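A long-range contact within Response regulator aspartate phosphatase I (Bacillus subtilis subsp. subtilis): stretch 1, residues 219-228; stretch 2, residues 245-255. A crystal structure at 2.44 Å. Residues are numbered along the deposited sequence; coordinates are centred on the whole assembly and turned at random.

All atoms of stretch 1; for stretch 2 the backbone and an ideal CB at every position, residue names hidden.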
# COMPACT_ATOMS: atom_id res chain seq x y z
N ILE A 219 1.13 -7.15 19.37
CA ILE A 219 1.28 -5.81 18.81
C ILE A 219 -0.00 -5.43 18.08
O ILE A 219 -0.25 -5.88 16.96
CB ILE A 219 2.49 -5.70 17.87
CG1 ILE A 219 3.71 -6.37 18.49
CG2 ILE A 219 2.78 -4.23 17.58
CD1 ILE A 219 4.15 -5.74 19.78
N GLU A 220 -0.81 -4.59 18.72
CA GLU A 220 -2.16 -4.29 18.27
C GLU A 220 -2.20 -3.64 16.88
O GLU A 220 -3.00 -4.03 16.02
CB GLU A 220 -2.86 -3.39 19.29
CG GLU A 220 -4.35 -3.20 19.03
CD GLU A 220 -5.21 -4.29 19.67
OE1 GLU A 220 -4.79 -5.47 19.66
OE2 GLU A 220 -6.31 -3.97 20.17
N HIS A 221 -1.35 -2.65 16.66
CA HIS A 221 -1.35 -1.94 15.39
C HIS A 221 -0.87 -2.82 14.24
O HIS A 221 -1.36 -2.70 13.11
CB HIS A 221 -0.51 -0.67 15.47
CG HIS A 221 -0.74 0.25 14.31
ND1 HIS A 221 0.25 0.56 13.40
CD2 HIS A 221 -1.85 0.90 13.89
CE1 HIS A 221 -0.24 1.37 12.48
NE2 HIS A 221 -1.51 1.59 12.75
N LEU A 222 0.09 -3.70 14.52
CA LEU A 222 0.58 -4.64 13.51
C LEU A 222 -0.47 -5.69 13.17
O LEU A 222 -0.49 -6.22 12.06
CB LEU A 222 1.88 -5.28 13.97
CG LEU A 222 3.06 -4.32 13.95
CD1 LEU A 222 4.36 -5.05 14.22
CD2 LEU A 222 3.11 -3.58 12.63
N ILE A 223 -1.34 -6.00 14.13
CA ILE A 223 -2.45 -6.93 13.89
C ILE A 223 -3.43 -6.31 12.90
O ILE A 223 -3.86 -6.95 11.93
CB ILE A 223 -3.17 -7.29 15.21
CG1 ILE A 223 -2.33 -8.27 16.03
CG2 ILE A 223 -4.55 -7.89 14.93
CD1 ILE A 223 -2.93 -8.61 17.42
N ALA A 224 -3.79 -5.05 13.14
CA ALA A 224 -4.68 -4.34 12.23
C ALA A 224 -4.04 -4.12 10.87
O ALA A 224 -4.70 -4.19 9.84
CB ALA A 224 -5.12 -3.02 12.83
N MET A 225 -2.74 -3.84 10.87
CA MET A 225 -2.05 -3.62 9.60
C MET A 225 -2.02 -4.90 8.76
O MET A 225 -2.25 -4.85 7.56
CB MET A 225 -0.65 -3.05 9.83
CG MET A 225 -0.65 -1.58 10.18
SD MET A 225 1.00 -0.86 10.18
CE MET A 225 1.39 -0.87 8.43
N SER A 226 -1.79 -6.03 9.41
CA SER A 226 -1.84 -7.32 8.71
C SER A 226 -3.24 -7.60 8.18
O SER A 226 -3.40 -7.94 7.01
CB SER A 226 -1.40 -8.45 9.64
OG SER A 226 -0.08 -8.26 10.09
N HIS A 227 -4.25 -7.47 9.04
CA HIS A 227 -5.63 -7.65 8.61
C HIS A 227 -5.96 -6.81 7.38
O HIS A 227 -6.50 -7.31 6.40
CB HIS A 227 -6.61 -7.31 9.74
CG HIS A 227 -6.77 -8.39 10.76
ND1 HIS A 227 -6.91 -9.72 10.41
CD2 HIS A 227 -6.82 -8.35 12.10
CE1 HIS A 227 -7.04 -10.44 11.50
NE2 HIS A 227 -6.98 -9.64 12.55
N MET A 228 -5.62 -5.53 7.44
CA MET A 228 -5.90 -4.61 6.34
C MET A 228 -5.23 -5.10 5.05
O MET A 228 -5.87 -5.17 3.99
CB MET A 228 -5.42 -3.20 6.69
CG MET A 228 -5.75 -2.13 5.64
SD MET A 228 -4.92 -0.54 5.95
CE MET A 228 -3.21 -0.96 5.67
N UNK A 245 -14.06 -9.82 5.94
CA UNK A 245 -13.91 -10.27 7.32
C UNK A 245 -12.58 -9.79 7.91
O UNK A 245 -12.52 -9.39 9.07
CB UNK A 245 -14.00 -11.80 7.39
N UNK A 246 -11.53 -9.79 7.10
CA UNK A 246 -10.25 -9.25 7.56
C UNK A 246 -10.28 -7.73 7.70
O UNK A 246 -9.64 -7.17 8.59
CB UNK A 246 -9.13 -9.66 6.59
N UNK A 247 -11.03 -7.07 6.83
CA UNK A 247 -11.11 -5.61 6.82
C UNK A 247 -11.87 -5.03 8.02
O UNK A 247 -11.49 -3.99 8.53
CB UNK A 247 -11.78 -5.15 5.52
N UNK A 248 -12.94 -5.70 8.45
CA UNK A 248 -13.66 -5.23 9.63
C UNK A 248 -12.86 -5.48 10.91
O UNK A 248 -13.00 -4.73 11.87
CB UNK A 248 -15.02 -5.92 9.72
N UNK A 249 -12.05 -6.53 10.92
CA UNK A 249 -11.20 -6.81 12.07
C UNK A 249 -10.18 -5.68 12.20
O UNK A 249 -9.88 -5.22 13.30
CB UNK A 249 -10.51 -8.17 11.93
N UNK A 250 -9.67 -5.24 11.05
CA UNK A 250 -8.76 -4.10 11.01
C UNK A 250 -9.49 -2.85 11.47
O UNK A 250 -8.98 -2.05 12.25
CB UNK A 250 -8.19 -3.90 9.60
N UNK A 251 -10.71 -2.70 10.97
CA UNK A 251 -11.56 -1.56 11.26
C UNK A 251 -11.82 -1.39 12.76
O UNK A 251 -11.80 -0.27 13.26
CB UNK A 251 -12.89 -1.71 10.51
N UNK A 252 -12.07 -2.51 13.45
CA UNK A 252 -12.36 -2.49 14.89
C UNK A 252 -11.24 -1.83 15.66
O UNK A 252 -11.48 -1.07 16.60
CB UNK A 252 -12.59 -3.91 15.42
N UNK A 253 -10.01 -2.16 15.27
CA UNK A 253 -8.82 -1.67 15.95
C UNK A 253 -8.53 -0.21 15.59
O UNK A 253 -8.28 0.62 16.46
CB UNK A 253 -7.62 -2.55 15.60
N UNK A 254 -8.58 0.09 14.30
CA UNK A 254 -8.29 1.43 13.79
C UNK A 254 -9.28 2.48 14.29
O UNK A 254 -8.90 3.63 14.53
CB UNK A 254 -8.29 1.41 12.26
N UNK A 255 -10.55 2.09 14.42
CA UNK A 255 -11.60 3.01 14.86
C UNK A 255 -11.34 3.47 16.30
O UNK A 255 -11.55 4.63 16.64
CB UNK A 255 -12.97 2.34 14.75

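Residues 245-255 form one stretch of helix, running nearly antiparallel to helix 220-228 (150° between axes, 7.7 Å at closest approach). Position 245 has no atom of stretch 1 within 5.5 Å of its ideal CB, so almost any helix-compatible side chain would fit; it is Gln 245, which makes no contact.

At 246 the bond points sideways, with the ideal CB 3.5 Å from His 227 O and the imidazole of His 227 within reach. A polar side chain able to pair with a ring nitrogen would suit, though a simple apolar one would also be tolerated. The residue is His 246, whose ND1 hydrogen-bonds His 227 ND1 at 3.1 Å; either could be the donor. The rings meet rim to rim.

Position 247 points away, leaving the choice wide, but a medium-sized or long side chain could still bring its end nearer; that of Leu 247 does, with CD2 3.9 Å from Met 228 O. Position 248 also points away, and stretch 1 sets no demand there; polar or apolar would serve. Ile 248 makes no contact here.

Position 249 points toward stretch 1, its ideal CB 3.7 Å from His 227 CD2. An aliphatic group would suit packing on that ring. Leu 249 places CB over the imidazole face of His 227, 3.8 Å from the centroid, in a CH-pi contact, and its CD1 is 3.6 Å from His 227 CE1.

Position 250 is the tightest: its CA is 4.3 Å from that of Ala 224, and its ideal CB is 3.5 Å from Ala 224 O and 3.8 Å from His 227 CB. Such close backbones favour a small residue, glycine, alanine or serine. Ala 250 occupies it.

Position 251 points away and 252 is out of reach, so either could be polar or apolar; Leu 251 and Glu 252 leave stretch 1 untouched.

Position 253 points toward stretch 1, its ideal CB 3.8 Å from Ala 224 CB and 4.8 Å from Glu 220 CG. Several medium-sized aliphatics would suit. Ile 253 sets CG2 3.6 Å from Ala 224 CB and 3.8 Å from Glu 220 CG, while CD1 reaches Ile 223 CG2 at 3.8 Å.

At 254 the bond runs sideways, but a hollow among His 221, Ala 224, Met 225 and Met 228 invites a large apolar or aromatic side chain. Phe 254 fills it as a knob into a hole: Ala 224 CB lies over the ring face, 3.4 Å from Phe 254 CE1. Position 255, out of reach, is equally unconstrained; it is Glu 255.

Stretch 2, residues 245-255: QHLILALEIFE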
# COMPACT_ATOMS: atom_id res chain seq x y z
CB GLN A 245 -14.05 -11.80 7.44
CG GLN A 245 -13.94 -12.33 8.87
CD GLN A 245 -14.96 -11.73 9.85
OE1 GLN A 245 -16.17 -11.71 9.58
NE2 GLN A 245 -14.48 -11.25 10.99
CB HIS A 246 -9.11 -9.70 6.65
CG HIS A 246 -8.65 -11.10 6.90
ND1 HIS A 246 -7.75 -11.41 7.91
CD2 HIS A 246 -8.95 -12.27 6.30
CE1 HIS A 246 -7.53 -12.72 7.91
NE2 HIS A 246 -8.25 -13.26 6.94
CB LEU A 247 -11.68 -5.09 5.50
CG LEU A 247 -10.74 -5.16 4.28
CD1 LEU A 247 -11.53 -5.05 2.98
CD2 LEU A 247 -9.65 -4.09 4.34
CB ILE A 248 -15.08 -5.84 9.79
CG1 ILE A 248 -15.01 -7.36 9.97
CG2 ILE A 248 -15.96 -5.47 8.62
CD1 ILE A 248 -16.18 -7.91 10.76
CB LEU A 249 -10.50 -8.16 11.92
CG LEU A 249 -11.37 -9.40 12.13
CD1 LEU A 249 -10.56 -10.70 12.05
CD2 LEU A 249 -12.12 -9.32 13.46
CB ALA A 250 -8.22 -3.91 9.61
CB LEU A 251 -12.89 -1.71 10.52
CG LEU A 251 -13.79 -0.48 10.41
CD1 LEU A 251 -13.04 0.63 9.70
CD2 LEU A 251 -15.10 -0.82 9.69
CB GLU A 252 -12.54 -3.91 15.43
CG GLU A 252 -13.73 -4.69 14.91
CD GLU A 252 -13.72 -6.14 15.39
OE1 GLU A 252 -14.33 -7.00 14.71
OE2 GLU A 252 -13.10 -6.42 16.44
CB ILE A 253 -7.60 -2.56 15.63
CG1 ILE A 253 -7.77 -3.93 16.29
CG2 ILE A 253 -6.30 -1.91 16.08
CD1 ILE A 253 -6.94 -5.03 15.66
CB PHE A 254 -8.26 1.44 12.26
CG PHE A 254 -7.03 0.81 11.66
CD1 PHE A 254 -5.82 0.79 12.35
CD2 PHE A 254 -7.09 0.24 10.40
CE1 PHE A 254 -4.69 0.21 11.78
CE2 PHE A 254 -5.97 -0.34 9.82
CZ PHE A 254 -4.76 -0.36 10.51
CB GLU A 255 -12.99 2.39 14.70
CG GLU A 255 -14.10 3.41 14.35
CD GLU A 255 -14.98 2.98 13.17
OE1 GLU A 255 -15.42 3.85 12.38
OE2 GLU A 255 -15.25 1.76 13.04
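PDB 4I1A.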